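Local atomic coordinates of 3'-5' exonuclease crn-4 (Caenorhabditis elegans, PDB entry 5DK5), a protein that degrades RNA and DNA from the 3' end as a metal-dependent DEDDh exonuclease and takes part in the breakdown of DNA during apoptosis. Residues B[103-106]-B[107-111]; B[140-143]-B[144-147]. All coordinates share one frame; numbering follows the deposited sequence.

Contacts 1 and 2 illustrate how short-range contacts shape a helix end and a loop in an exonuclease fold. From the N terminus, strands 20-28, 41-50 and 55-65 come first; contact 1 then ends helix 95-109, turning the chain toward strand 116-120. Helix 124-136 follows, and contact 2 closes a pair of tight turns in the loop between it and strand 147-150. Neither nests within or crosses the other; they lie in series, centres about 16 Å apart. Still, CD1 of Leu106 packs on CZ of Phe144 at 4.1 Å. Helix 95-109 bears on strands 20-28 and 55-65 through contact 1 and meets the loop of contact 2, which also reaches helix 124-136 and the zinc site.

Contact 1: B[103-106]-B[107-111]; sequences QQWL and ITLGL
A Schellman motif ends helix 95-109, and its longer bond runs from Leu111 N back to Leu106 O at 3.2 Å. Gly110, at positive phi, makes the turn, while its own N binds Ile107 O. The same reversal brings Leu111 back against the last turn, where its CD1 meets CD2 of Leu106 at 3.7 Å. Leu109, one turn on from Trp105, lays CD1 over one face of that residue's indole. Leu109 CD1 lies 3.6 Å from the centroid of the six-membered ring of Trp105, 13° off the normal, a CH-pi contact. Trp105 can receive it because its CG stands anti to the backbone N and beside the carbonyl carbon (chi1 -178°), which turns the indole to meet Leu109. Gln104 O is gripped twice by Thr108: the amide N approaches at 2.8 Å almost in line with the carbonyl, whereas OG1 donates from above the carbonyl plane at 2.9 Å. Beyond the helix, Trp105 meets Phe62 and Ile60, and Leu106 and Leu111 both rest on Leu22. The Leu106-Leu111 contact beside their bond is the hydrophobic interaction characteristic of a Schellman motif, here ending a helix that packs on the sheet of an RNase H-like exonuclease fold.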
ATOM      1  N   GLN B 103     -16.897 -18.359  11.780  1.00 28.83           N
ATOM      2  CA  GLN B 103     -17.025 -19.458  12.729  1.00 30.74           C
ATOM      3  C   GLN B 103     -18.482 -19.686  13.117  1.00 32.32           C
ATOM      4  O   GLN B 103     -18.936 -20.828  13.213  1.00 35.08           O
ATOM      5  CB  GLN B 103     -16.188 -19.190  13.978  1.00 35.57           C
ATOM      6  CG  GLN B 103     -14.691 -19.261  13.738  1.00 40.63           C
ATOM      7  CD  GLN B 103     -13.896 -19.198  15.022  1.00 44.37           C
ATOM      8  OE1 GLN B 103     -13.828 -18.157  15.675  1.00 45.29           O
ATOM      9  NE2 GLN B 103     -13.294 -20.319  15.398  1.00 45.90           N
ATOM     10  N   GLN B 104     -19.215 -18.600  13.343  1.00 31.53           N
ATOM     11  CA  GLN B 104     -20.631 -18.700  13.674  1.00 32.69           C
ATOM     12  C   GLN B 104     -21.417 -19.297  12.511  1.00 32.20           C
ATOM     13  O   GLN B 104     -22.363 -20.058  12.714  1.00 33.92           O
ATOM     14  CB  GLN B 104     -21.192 -17.326  14.044  1.00 33.56           C
ATOM     15  CG  GLN B 104     -22.668 -17.339  14.411  1.00 34.65           C
ATOM     16  CD  GLN B 104     -22.970 -18.297  15.543  1.00 36.37           C
ATOM     17  OE1 GLN B 104     -22.280 -18.307  16.562  1.00 38.28           O
ATOM     18  NE2 GLN B 104     -23.996 -19.120  15.365  1.00 37.30           N
ATOM     19  N   TRP B 105     -21.016 -18.943  11.295  1.00 27.27           N
ATOM     20  CA  TRP B 105     -21.651 -19.459  10.088  1.00 28.03           C
ATOM     21  C   TRP B 105     -21.557 -20.980  10.028  1.00 29.16           C
ATOM     22  O   TRP B 105     -22.520 -21.654   9.667  1.00 30.21           O
ATOM     23  CB  TRP B 105     -21.005 -18.832   8.851  1.00 27.33           C
ATOM     24  CG  TRP B 105     -21.610 -19.249   7.545  1.00 29.06           C
ATOM     25  CD1 TRP B 105     -22.846 -18.918   7.070  1.00 30.08           C
ATOM     26  CD2 TRP B 105     -20.994 -20.056   6.535  1.00 30.14           C
ATOM     27  NE1 TRP B 105     -23.040 -19.476   5.830  1.00 31.77           N
ATOM     28  CE2 TRP B 105     -21.918 -20.178   5.478  1.00 31.48           C
ATOM     29  CE3 TRP B 105     -19.752 -20.690   6.422  1.00 30.33           C
ATOM     30  CZ2 TRP B 105     -21.639 -20.909   4.323  1.00 32.53           C
ATOM     31  CZ3 TRP B 105     -19.479 -21.416   5.275  1.00 31.49           C
ATOM     32  CH2 TRP B 105     -20.419 -21.520   4.242  1.00 31.77           C
ATOM     33  N   LEU B 106     -20.397 -21.520  10.390  1.00 28.25           N
ATOM     34  CA  LEU B 106     -20.212 -22.966  10.444  1.00 30.45           C
ATOM     35  C   LEU B 106     -21.155 -23.594  11.465  1.00 31.37           C
ATOM     36  O   LEU B 106     -21.743 -24.648  11.214  1.00 29.80           O
ATOM     37  CB  LEU B 106     -18.763 -23.316  10.791  1.00 30.10           C
ATOM     38  CG  LEU B 106     -17.690 -22.904   9.780  1.00 30.94           C
ATOM     39  CD1 LEU B 106     -16.308 -23.193  10.337  1.00 30.88           C
ATOM     40  CD2 LEU B 106     -17.889 -23.616   8.449  1.00 32.35           C
ATOM     41  N   ILE B 107     -21.298 -22.943  12.615  1.00 35.86           N
ATOM     42  CA  ILE B 107     -22.186 -23.436  13.662  1.00 37.81           C
ATOM     43  C   ILE B 107     -23.636 -23.372  13.198  1.00 38.49           C
ATOM     44  O   ILE B 107     -24.400 -24.316  13.407  1.00 39.93           O
ATOM     45  CB  ILE B 107     -22.023 -22.636  14.973  1.00 38.57           C
ATOM     46  CG1 ILE B 107     -20.599 -22.807  15.506  1.00 39.27           C
ATOM     47  CG2 ILE B 107     -23.047 -23.092  16.025  1.00 39.64           C
ATOM     48  CD1 ILE B 107     -20.311 -22.049  16.785  1.00 39.83           C
ATOM     49  N   THR B 108     -24.009 -22.262  12.567  1.00 31.89           N
ATOM     50  CA  THR B 108     -25.371 -22.080  12.081  1.00 34.20           C
ATOM     51  C   THR B 108     -25.745 -23.159  11.071  1.00 34.61           C
ATOM     52  O   THR B 108     -26.884 -23.618  11.040  1.00 36.22           O
ATOM     53  CB  THR B 108     -25.558 -20.695  11.432  1.00 36.34           C
ATOM     54  OG1 THR B 108     -25.197 -19.674  12.369  1.00 36.99           O
ATOM     55  CG2 THR B 108     -27.006 -20.488  11.005  1.00 39.36           C
ATOM     56  N   LEU B 109     -24.786 -23.559  10.243  1.00 32.80           N
ATOM     57  CA  LEU B 109     -25.023 -24.616   9.267  1.00 31.43           C
ATOM     58  C   LEU B 109     -25.163 -25.976   9.946  1.00 32.37           C
ATOM     59  O   LEU B 109     -25.661 -26.930   9.347  1.00 33.26           O
ATOM     60  CB  LEU B 109     -23.893 -24.665   8.238  1.00 40.71           C
ATOM     61  CG  LEU B 109     -23.789 -23.506   7.242  1.00 40.29           C
ATOM     62  CD1 LEU B 109     -22.615 -23.741   6.315  1.00 39.19           C
ATOM     63  CD2 LEU B 109     -25.069 -23.324   6.438  1.00 41.19           C
ATOM     64  N   GLY B 110     -24.722 -26.062  11.196  1.00 39.60           N
ATOM     65  CA  GLY B 110     -24.797 -27.302  11.945  1.00 43.02           C
ATOM     66  C   GLY B 110     -23.708 -28.283  11.551  1.00 44.64           C
ATOM     67  O   GLY B 110     -23.880 -29.497  11.679  1.00 42.67           O
ATOM     68  N   LEU B 111     -22.587 -27.755  11.071  1.00 39.97           N
ATOM     69  CA  LEU B 111     -21.451 -28.584  10.683  1.00 44.63           C
ATOM     70  C   LEU B 111     -20.697 -29.081  11.910  1.00 50.01           C
ATOM     71  O   LEU B 111     -20.512 -28.341  12.876  1.00 52.78           O
ATOM     72  CB  LEU B 111     -20.503 -27.804   9.768  1.00 42.53           C
ATOM     73  CG  LEU B 111     -21.025 -27.480   8.368  1.00 42.57           C
ATOM     74  CD1 LEU B 111     -20.080 -26.524   7.653  1.00 41.75           C
ATOM     75  CD2 LEU B 111     -21.203 -28.755   7.559  1.00 43.00           C
TER

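Contact 2: B[140-143]-B[144-147]; sequences QMPA and FFRQ
Two phenyl rings and a proline meet here: one face of the Phe144 ring carries CB of Pro142, while Phe145 CE1 lies in plane at its edge. The Phe145 ring in turn has Phe144 CE1 over one face. From Pro142 CB to the centroid of the Phe144 ring is 3.8 Å, 19° off the normal, a CH-pi contact. Phe144 reaches back over the proline because its CG sits between the backbone N and the carbonyl carbon (chi1 48°). Pro142 CG approaches Phe145 CD2 at 3.5 Å, and the proline thereby touches both rings. Replacing Phe144 by an alanine would probably strip Pro142 CB of its aromatic cover and open a gap beside Phe145 and Leu106. The backbone turns as well: Phe145 N binds Pro142 O at 3.1 Å, coming from above the carbonyl plane, and a weak bond of 3.3 Å joins Arg146 N to Ala143 O. Farther round, Met141 CE packs on Phe145 CB at 3.8 Å, and Met141 CG lies against Arg146 CG. A water lies 2.6 Å from Met141 O and accepts from Arg146 NH1 at 3.1 Å, in the plane and at the edge of the guanidinium. Arg146 NH2 also binds Leu218 O, and the side chain touches zinc ligands Cys270 and Cys280. The two i to i+3 bonds close overlapping beta turns, the first of type I with Ala143 and Phe144 at its corners, in the loop before strand 147-150, joining the exonuclease core to the four-cysteine zinc site.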
ATOM      1  N   GLN B 140      -5.129 -18.259  16.666  1.00 28.39           N
ATOM      2  CA  GLN B 140      -4.581 -19.602  16.565  1.00 33.37           C
ATOM      3  C   GLN B 140      -5.061 -20.273  15.285  1.00 32.28           C
ATOM      4  O   GLN B 140      -6.244 -20.216  14.950  1.00 32.96           O
ATOM      5  CB  GLN B 140      -4.983 -20.433  17.781  1.00 42.47           C
ATOM      6  CG  GLN B 140      -4.368 -21.817  17.813  1.00 51.14           C
ATOM      7  CD  GLN B 140      -4.716 -22.571  19.079  1.00 58.20           C
ATOM      8  OE1 GLN B 140      -3.838 -23.101  19.759  1.00 60.74           O
ATOM      9  NE2 GLN B 140      -6.004 -22.621  19.405  1.00 60.27           N
ATOM     10  N   MET B 141      -4.137 -20.906  14.572  1.00 37.08           N
ATOM     11  CA  MET B 141      -4.476 -21.615  13.344  1.00 37.76           C
ATOM     12  C   MET B 141      -5.471 -22.738  13.654  1.00 36.76           C
ATOM     13  O   MET B 141      -5.139 -23.665  14.391  1.00 37.49           O
ATOM     14  CB  MET B 141      -3.216 -22.183  12.692  1.00 39.64           C
ATOM     15  CG  MET B 141      -3.409 -22.608  11.248  1.00 38.70           C
ATOM     16  SD  MET B 141      -3.583 -21.202  10.133  1.00 34.41           S
ATOM     17  CE  MET B 141      -3.624 -22.039   8.552  1.00 26.04           C
ATOM     18  N   PRO B 142      -6.697 -22.660  13.099  1.00 32.84           N
ATOM     19  CA  PRO B 142      -7.712 -23.661  13.449  1.00 33.51           C
ATOM     20  C   PRO B 142      -7.424 -25.041  12.865  1.00 33.65           C
ATOM     21  O   PRO B 142      -6.710 -25.165  11.870  1.00 33.02           O
ATOM     22  CB  PRO B 142      -8.999 -23.079  12.856  1.00 34.06           C
ATOM     23  CG  PRO B 142      -8.543 -22.244  11.723  1.00 32.74           C
ATOM     24  CD  PRO B 142      -7.214 -21.673  12.132  1.00 31.25           C
ATOM     25  N   ALA B 143      -7.994 -26.067  13.485  1.00 31.38           N
ATOM     26  CA  ALA B 143      -7.744 -27.443  13.084  1.00 33.62           C
ATOM     27  C   ALA B 143      -8.259 -27.738  11.679  1.00 32.39           C
ATOM     28  O   ALA B 143      -7.699 -28.578  10.978  1.00 33.92           O
ATOM     29  CB  ALA B 143      -8.377 -28.398  14.082  1.00 36.71           C
ATOM     30  N   PHE B 144      -9.326 -27.055  11.272  1.00 31.95           N
ATOM     31  CA  PHE B 144      -9.922 -27.305   9.960  1.00 32.96           C
ATOM     32  C   PHE B 144      -9.216 -26.536   8.838  1.00 31.45           C
ATOM     33  O   PHE B 144      -9.588 -26.662   7.670  1.00 30.13           O
ATOM     34  CB  PHE B 144     -11.422 -26.970   9.965  1.00 35.51           C
ATOM     35  CG  PHE B 144     -11.759 -25.638  10.576  1.00 36.97           C
ATOM     36  CD1 PHE B 144     -11.478 -24.457   9.910  1.00 37.17           C
ATOM     37  CD2 PHE B 144     -12.388 -25.572  11.809  1.00 37.44           C
ATOM     38  CE1 PHE B 144     -11.801 -23.235  10.470  1.00 37.21           C
ATOM     39  CE2 PHE B 144     -12.714 -24.353  12.374  1.00 38.26           C
ATOM     40  CZ  PHE B 144     -12.422 -23.183  11.703  1.00 37.18           C
ATOM     41  N   PHE B 145      -8.204 -25.746   9.193  1.00 31.47           N
ATOM     42  CA  PHE B 145      -7.338 -25.104   8.205  1.00 29.71           C
ATOM     43  C   PHE B 145      -5.987 -25.818   8.097  1.00 29.86           C
ATOM     44  O   PHE B 145      -5.173 -25.485   7.233  1.00 29.38           O
ATOM     45  CB  PHE B 145      -7.103 -23.626   8.549  1.00 28.19           C
ATOM     46  CG  PHE B 145      -8.219 -22.694   8.129  1.00 27.10           C
ATOM     47  CD1 PHE B 145      -9.337 -23.153   7.447  1.00 28.45           C
ATOM     48  CD2 PHE B 145      -8.129 -21.341   8.407  1.00 27.65           C
ATOM     49  CE1 PHE B 145     -10.342 -22.279   7.063  1.00 28.66           C
ATOM     50  CE2 PHE B 145      -9.130 -20.464   8.025  1.00 26.56           C
ATOM     51  CZ  PHE B 145     -10.236 -20.933   7.353  1.00 27.18           C
ATOM     52  N   ARG B 146      -5.747 -26.791   8.973  1.00 30.11           N
ATOM     53  CA  ARG B 146      -4.487 -27.529   8.973  1.00 31.53           C
ATOM     54  C   ARG B 146      -4.641 -28.889   8.287  1.00 33.08           C
ATOM     55  O   ARG B 146      -3.709 -29.695   8.253  1.00 32.37           O
ATOM     56  CB  ARG B 146      -3.972 -27.695  10.403  1.00 33.61           C
ATOM     57  CG  ARG B 146      -3.486 -26.386  11.016  1.00 34.17           C
ATOM     58  CD  ARG B 146      -2.833 -26.585  12.372  1.00 36.64           C
ATOM     59  NE  ARG B 146      -1.717 -27.525  12.314  1.00 41.61           N
ATOM     60  CZ  ARG B 146      -0.848 -27.717  13.301  1.00 45.19           C
ATOM     61  NH1 ARG B 146      -0.953 -27.027  14.430  1.00 45.42           N
ATOM     62  NH2 ARG B 146       0.135 -28.596  13.156  1.00 46.52           N
ATOM     63  N   GLN B 147      -5.831 -29.136   7.750  1.00 33.00           N
ATOM     64  CA  GLN B 147      -6.052 -30.235   6.821  1.00 33.10           C
ATOM     65  C   GLN B 147      -7.028 -29.755   5.757  1.00 32.84           C
ATOM     66  O   GLN B 147      -8.004 -29.072   6.067  1.00 35.12           O
ATOM     67  CB  GLN B 147      -6.586 -31.479   7.535  1.00 35.79           C
ATOM     68  CG  GLN B 147      -7.945 -31.302   8.210  1.00 38.34           C
ATOM     69  CD  GLN B 147      -8.580 -32.622   8.608  1.00 40.95           C
ATOM     70  OE1 GLN B 147      -9.788 -32.810   8.459  1.00 41.46           O
ATOM     71  NE2 GLN B 147      -7.769 -33.544   9.117  1.00 40.86           N
TER
HETATM   72  O   HOH W   1      -2.839 -24.716  15.176  1.00 45.99           O